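PDB 1I9Z: phosphatidylinositol phosphate phosphatase from Schizosaccharomyces pombe, which removes the 5-phosphate from soluble and lipid inositol phosphates, including phosphatidylinositol 4,5-bisphosphate, through its catalytic domain, the part described here. Local coordinates for residues N24-A30 against L54-V60; N45-P49 against R307-A311. All coordinates share one frame; numbering follows the deposited sequence.

How the contacts relate
Contact 1 pairs two parallel strands in the core of a DNase I-like domain, and contact 2 lays the short helix between those strands against the start of strand 309-320, which flanks strand 20-33 on its other side. Their centres are about 12 Å apart. They meet directly: Val29 O lies 2.8 Å from Ala311 N, a probable backbone hydrogen bond, and Ala30 CB packs 3.5 Å from Trp46 CZ2. The ring of Phe28 also meets that of Tyr310 with planes nearly parallel. Pro308 of contact 2, three residues after Asp305 of the inositol bisphosphate pocket, has its side chain about 13 Å from the bound calcium ion.

Contact 1 of 2, residues N24-A30 against L54-V60; sequences NVKIFVA and LADIYVV
Ile27 and Ile57, Phe28 and Tyr58, Val29 and Val59, and Ala30 and Val60 pair side by side as two parallel strands in the buried centre of a mixed sheet. Straight backbone bonds join them, such as Val59 N to Phe28 O at 2.8 Å. On one face the branched residues Ile27, Val29, Ile57 and Val59 suit both the extended backbone and an apolar core. On the other, Phe28 and Tyr58 meet obliquely, centroids 5.2 Å apart and planes at 36°. With CG of Phe28 anti to the backbone N (chi1 -170°), the far end of its ring leads away, while CB and the near part of the ring (CG, CD2) stay against Tyr58 CD2 and CE2. The small Ala55 fits against that same CB, and its backbone N donates to Tyr58 OH, which helps hold the hydroxyl end in place. The strands belong to a beta-alpha-beta unit whose crossover carries helix 44-47, within the DNase I-like fold of these phosphatases; Leu47 and Trp46 of that helix cover Ala30. Where the pairing begins, Lys26 O is gripped twice, by Asp56 N (2.9 Å) and Ile57 N (3.2 Å). Asp56 OD2 serves where a parallel strand would ordinarily offer a carbonyl: it takes the Lys26 N-H on the anti side of the carboxylate at 2.9 Å, nearly straight at 169°, while OD1 makes a salt bridge to Lys120 on the next strand. With an alanine here, Lys26 N would probably lose its acceptor and Lys120 its ionic partner. Asp56 CB packs 3.7 Å from Val25 CG1, which also meets Ile57 CD1.

Contact 2 of 2, residues N45-P49 against R307-A311; sequences NWLFP and RPIYA
Trp46 meets the start of strand 309-320 with both a face and an edge of its indole. Over one face lies Pro308, whose CB sits 3.5 Å from the centroid of the five-membered ring and almost on its normal, a CH-pi contact that suits the flat, electron-rich ring to the compact proline. Leu47 CD1 covers the opposite face, so the indole is held between two aliphatic groups. At the edge, NE1 donates to Ile309 O at 2.9 Å; the bond is fairly straight (163°), and the acceptor lies in the ring plane. Seen from the carbonyl, however, the donor stands well above the plane of the group. The first torsion explains the reach: CG lies opposite the backbone N (chi1 175°), which brings the end of the indole within reach of Ile309 O. Tyr310 makes the second meeting. Its ring takes Pro49 over one face, with Pro49 CG 3.6 Å from the ring centroid and offset toward the phenol end, where it is 3.3 Å from CZ. Here CG of Tyr310 stands between the backbone N and the carbonyl carbon (chi1 70°), a crowded position that sets the ring against Pro49. Two prolines on two aromatic rings, one from each segment, thus join the crossover to the beginning of strand 309-320, the sheet neighbour of strand 20-33. The bond at NE1, together with Pro308 and Leu47 on the two faces, limits how the indole can turn. With this single directional bond, the contact depends mainly on the fit of prolines to rings, and the buried, partnerless Trp46 O is probably a small cost of that packing.

Contact 1 of 2, residues N24-A30 against L54-V60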
# COMPACT_ATOMS: atom_id res chain seq x y z
N ASN A 24 9.98 -15.15 -3.22
CA ASN A 24 9.93 -13.71 -3.01
C ASN A 24 9.12 -13.15 -4.20
O ASN A 24 9.38 -13.51 -5.34
CB ASN A 24 11.32 -13.07 -3.02
CG ASN A 24 11.79 -12.63 -1.61
OD1 ASN A 24 11.19 -12.99 -0.56
ND2 ASN A 24 12.88 -11.86 -1.58
N VAL A 25 8.14 -12.31 -3.92
CA VAL A 25 7.35 -11.69 -4.98
C VAL A 25 7.69 -10.18 -4.94
O VAL A 25 7.71 -9.61 -3.85
CB VAL A 25 5.84 -11.90 -4.68
CG1 VAL A 25 4.97 -11.05 -5.64
CG2 VAL A 25 5.49 -13.43 -4.85
N LYS A 26 7.95 -9.57 -6.09
CA LYS A 26 8.27 -8.12 -6.18
C LYS A 26 6.97 -7.32 -6.35
O LYS A 26 6.17 -7.63 -7.23
CB LYS A 26 9.16 -7.83 -7.40
CG LYS A 26 10.57 -8.46 -7.35
CD LYS A 26 11.18 -8.40 -8.76
CE LYS A 26 12.73 -8.62 -8.79
NZ LYS A 26 13.51 -7.29 -8.89
N ILE A 27 6.79 -6.30 -5.53
CA ILE A 27 5.56 -5.52 -5.55
C ILE A 27 5.86 -4.04 -5.72
O ILE A 27 6.71 -3.48 -5.02
CB ILE A 27 4.77 -5.71 -4.25
CG1 ILE A 27 4.42 -7.19 -4.06
CG2 ILE A 27 3.50 -4.81 -4.31
CD1 ILE A 27 3.76 -7.54 -2.68
N PHE A 28 5.18 -3.41 -6.66
CA PHE A 28 5.40 -1.99 -6.99
C PHE A 28 4.14 -1.26 -6.58
O PHE A 28 3.05 -1.60 -7.07
CB PHE A 28 5.60 -1.82 -8.50
CG PHE A 28 6.07 -0.44 -8.91
CD1 PHE A 28 7.44 -0.18 -9.15
CD2 PHE A 28 5.15 0.63 -9.10
CE1 PHE A 28 7.90 1.07 -9.55
CE2 PHE A 28 5.59 1.92 -9.51
CZ PHE A 28 7.01 2.14 -9.73
N VAL A 29 4.27 -0.29 -5.69
CA VAL A 29 3.13 0.45 -5.18
C VAL A 29 3.26 1.88 -5.64
O VAL A 29 4.30 2.51 -5.44
CB VAL A 29 3.03 0.40 -3.62
CG1 VAL A 29 1.83 1.29 -3.09
CG2 VAL A 29 2.86 -1.02 -3.16
N ALA A 30 2.22 2.36 -6.28
CA ALA A 30 2.20 3.68 -6.88
C ALA A 30 0.97 4.48 -6.47
O ALA A 30 -0.14 3.97 -6.51
CB ALA A 30 2.21 3.51 -8.47
N LEU A 54 10.59 -5.67 -14.12
CA LEU A 54 9.20 -5.31 -13.87
C LEU A 54 8.75 -6.11 -12.66
O LEU A 54 9.19 -7.27 -12.45
CB LEU A 54 8.34 -5.68 -15.08
CG LEU A 54 8.78 -5.06 -16.41
CD1 LEU A 54 8.07 -5.82 -17.52
CD2 LEU A 54 8.43 -3.57 -16.46
N ALA A 55 7.83 -5.54 -11.88
CA ALA A 55 7.35 -6.23 -10.69
C ALA A 55 6.37 -7.35 -11.03
O ALA A 55 5.82 -7.37 -12.13
CB ALA A 55 6.63 -5.22 -9.75
N ASP A 56 6.11 -8.20 -10.06
CA ASP A 56 5.11 -9.26 -10.24
C ASP A 56 3.70 -8.67 -10.06
O ASP A 56 2.75 -9.08 -10.73
CB ASP A 56 5.35 -10.34 -9.21
CG ASP A 56 6.71 -11.03 -9.45
OD1 ASP A 56 6.92 -11.44 -10.60
OD2 ASP A 56 7.53 -11.13 -8.53
N ILE A 57 3.60 -7.70 -9.15
CA ILE A 57 2.30 -7.11 -8.83
C ILE A 57 2.47 -5.61 -8.81
O ILE A 57 3.41 -5.13 -8.19
CB ILE A 57 1.83 -7.59 -7.43
CG1 ILE A 57 1.80 -9.12 -7.41
CG2 ILE A 57 0.43 -7.04 -7.09
CD1 ILE A 57 1.42 -9.73 -6.05
N TYR A 58 1.60 -4.90 -9.56
CA TYR A 58 1.54 -3.46 -9.52
C TYR A 58 0.25 -3.03 -8.79
O TYR A 58 -0.88 -3.44 -9.18
CB TYR A 58 1.51 -2.83 -10.91
CG TYR A 58 2.83 -2.83 -11.56
CD1 TYR A 58 3.31 -3.98 -12.16
CD2 TYR A 58 3.65 -1.68 -11.54
CE1 TYR A 58 4.58 -4.04 -12.71
CE2 TYR A 58 4.96 -1.72 -12.13
CZ TYR A 58 5.40 -2.92 -12.69
OH TYR A 58 6.67 -3.09 -13.17
N VAL A 59 0.42 -2.21 -7.74
CA VAL A 59 -0.74 -1.75 -6.96
C VAL A 59 -0.75 -0.24 -7.18
O VAL A 59 0.15 0.48 -6.77
CB VAL A 59 -0.59 -2.13 -5.42
CG1 VAL A 59 -1.78 -1.49 -4.60
CG2 VAL A 59 -0.56 -3.69 -5.28
N VAL A 60 -1.79 0.25 -7.86
CA VAL A 60 -1.90 1.66 -8.19
C VAL A 60 -3.13 2.32 -7.56
O VAL A 60 -4.26 1.86 -7.76
CB VAL A 60 -2.00 1.83 -9.74
CG1 VAL A 60 -1.93 3.34 -10.13
CG2 VAL A 60 -0.87 1.00 -10.45

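Contact 2 of 2, residues N45-P49 against R307-A311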
# COMPACT_ATOMS: atom_id res chain seq x y z
N ASN A 45 7.87 7.46 -16.53
CA ASN A 45 8.77 7.92 -15.44
C ASN A 45 8.23 7.52 -14.08
O ASN A 45 8.99 7.37 -13.10
CB ASN A 45 8.93 9.45 -15.53
CG ASN A 45 9.78 9.87 -16.75
OD1 ASN A 45 9.78 11.06 -17.18
ND2 ASN A 45 10.52 8.89 -17.33
N TRP A 46 6.93 7.32 -14.03
CA TRP A 46 6.32 6.95 -12.75
C TRP A 46 6.27 5.44 -12.47
O TRP A 46 6.67 4.94 -11.41
CB TRP A 46 4.92 7.61 -12.69
CG TRP A 46 4.07 7.22 -11.46
CD1 TRP A 46 4.49 7.08 -10.16
CD2 TRP A 46 2.66 6.99 -11.45
NE1 TRP A 46 3.41 6.81 -9.32
CE2 TRP A 46 2.27 6.76 -10.08
CE3 TRP A 46 1.67 6.99 -12.45
CZ2 TRP A 46 0.96 6.51 -9.73
CZ3 TRP A 46 0.38 6.75 -12.13
CH2 TRP A 46 -0.01 6.52 -10.76
N LEU A 47 5.78 4.69 -13.45
CA LEU A 47 5.64 3.26 -13.31
C LEU A 47 6.88 2.43 -13.64
O LEU A 47 6.98 1.28 -13.17
CB LEU A 47 4.42 2.79 -14.13
CG LEU A 47 3.03 2.65 -13.43
CD1 LEU A 47 2.90 3.42 -12.10
CD2 LEU A 47 1.89 2.97 -14.39
N PHE A 48 7.82 2.96 -14.44
CA PHE A 48 9.06 2.19 -14.75
C PHE A 48 10.23 3.15 -14.44
O PHE A 48 11.07 3.46 -15.30
CB PHE A 48 9.05 1.84 -16.24
CG PHE A 48 7.78 1.16 -16.65
CD1 PHE A 48 7.06 1.62 -17.74
CD2 PHE A 48 7.36 0.00 -16.00
CE1 PHE A 48 5.90 0.91 -18.19
CE2 PHE A 48 6.24 -0.71 -16.41
CZ PHE A 48 5.51 -0.25 -17.51
N PRO A 49 10.27 3.63 -13.20
CA PRO A 49 11.30 4.58 -12.78
C PRO A 49 12.69 4.08 -12.66
O PRO A 49 13.65 4.86 -12.81
CB PRO A 49 10.80 5.04 -11.43
CG PRO A 49 10.33 3.68 -10.85
CD PRO A 49 9.50 3.14 -12.03
N ARG A 307 2.97 15.72 -7.08
CA ARG A 307 3.83 14.75 -7.82
C ARG A 307 3.41 13.38 -7.40
O ARG A 307 2.96 13.19 -6.25
CB ARG A 307 5.30 14.83 -7.43
CG ARG A 307 5.93 16.16 -7.80
CD ARG A 307 6.46 16.10 -9.35
NE ARG A 307 6.99 17.43 -9.60
CZ ARG A 307 6.32 18.47 -10.06
NH1 ARG A 307 5.03 18.40 -10.45
NH2 ARG A 307 6.88 19.69 -9.93
N PRO A 308 3.49 12.39 -8.31
CA PRO A 308 3.15 11.01 -8.02
C PRO A 308 4.34 10.43 -7.24
O PRO A 308 5.48 11.00 -7.29
CB PRO A 308 2.99 10.34 -9.43
CG PRO A 308 3.83 11.20 -10.33
CD PRO A 308 3.94 12.60 -9.71
N ILE A 309 4.10 9.33 -6.51
CA ILE A 309 5.18 8.67 -5.76
C ILE A 309 5.07 7.15 -5.94
O ILE A 309 4.07 6.63 -6.50
CB ILE A 309 5.09 8.96 -4.23
CG1 ILE A 309 3.72 8.53 -3.69
CG2 ILE A 309 5.28 10.45 -3.97
CD1 ILE A 309 3.64 8.48 -2.11
N TYR A 310 6.11 6.42 -5.56
CA TYR A 310 6.03 4.97 -5.59
C TYR A 310 6.94 4.39 -4.51
O TYR A 310 7.83 5.09 -3.98
CB TYR A 310 6.41 4.37 -6.98
CG TYR A 310 7.90 4.51 -7.30
CD1 TYR A 310 8.80 3.51 -6.93
CD2 TYR A 310 8.39 5.65 -7.88
CE1 TYR A 310 10.18 3.64 -7.15
CE2 TYR A 310 9.78 5.83 -8.09
CZ TYR A 310 10.65 4.83 -7.74
OH TYR A 310 12.00 4.96 -8.01
N ALA A 311 6.72 3.11 -4.20
CA ALA A 311 7.57 2.40 -3.27
C ALA A 311 7.68 0.99 -3.84
O ALA A 311 6.73 0.52 -4.52
CB ALA A 311 6.92 2.36 -1.84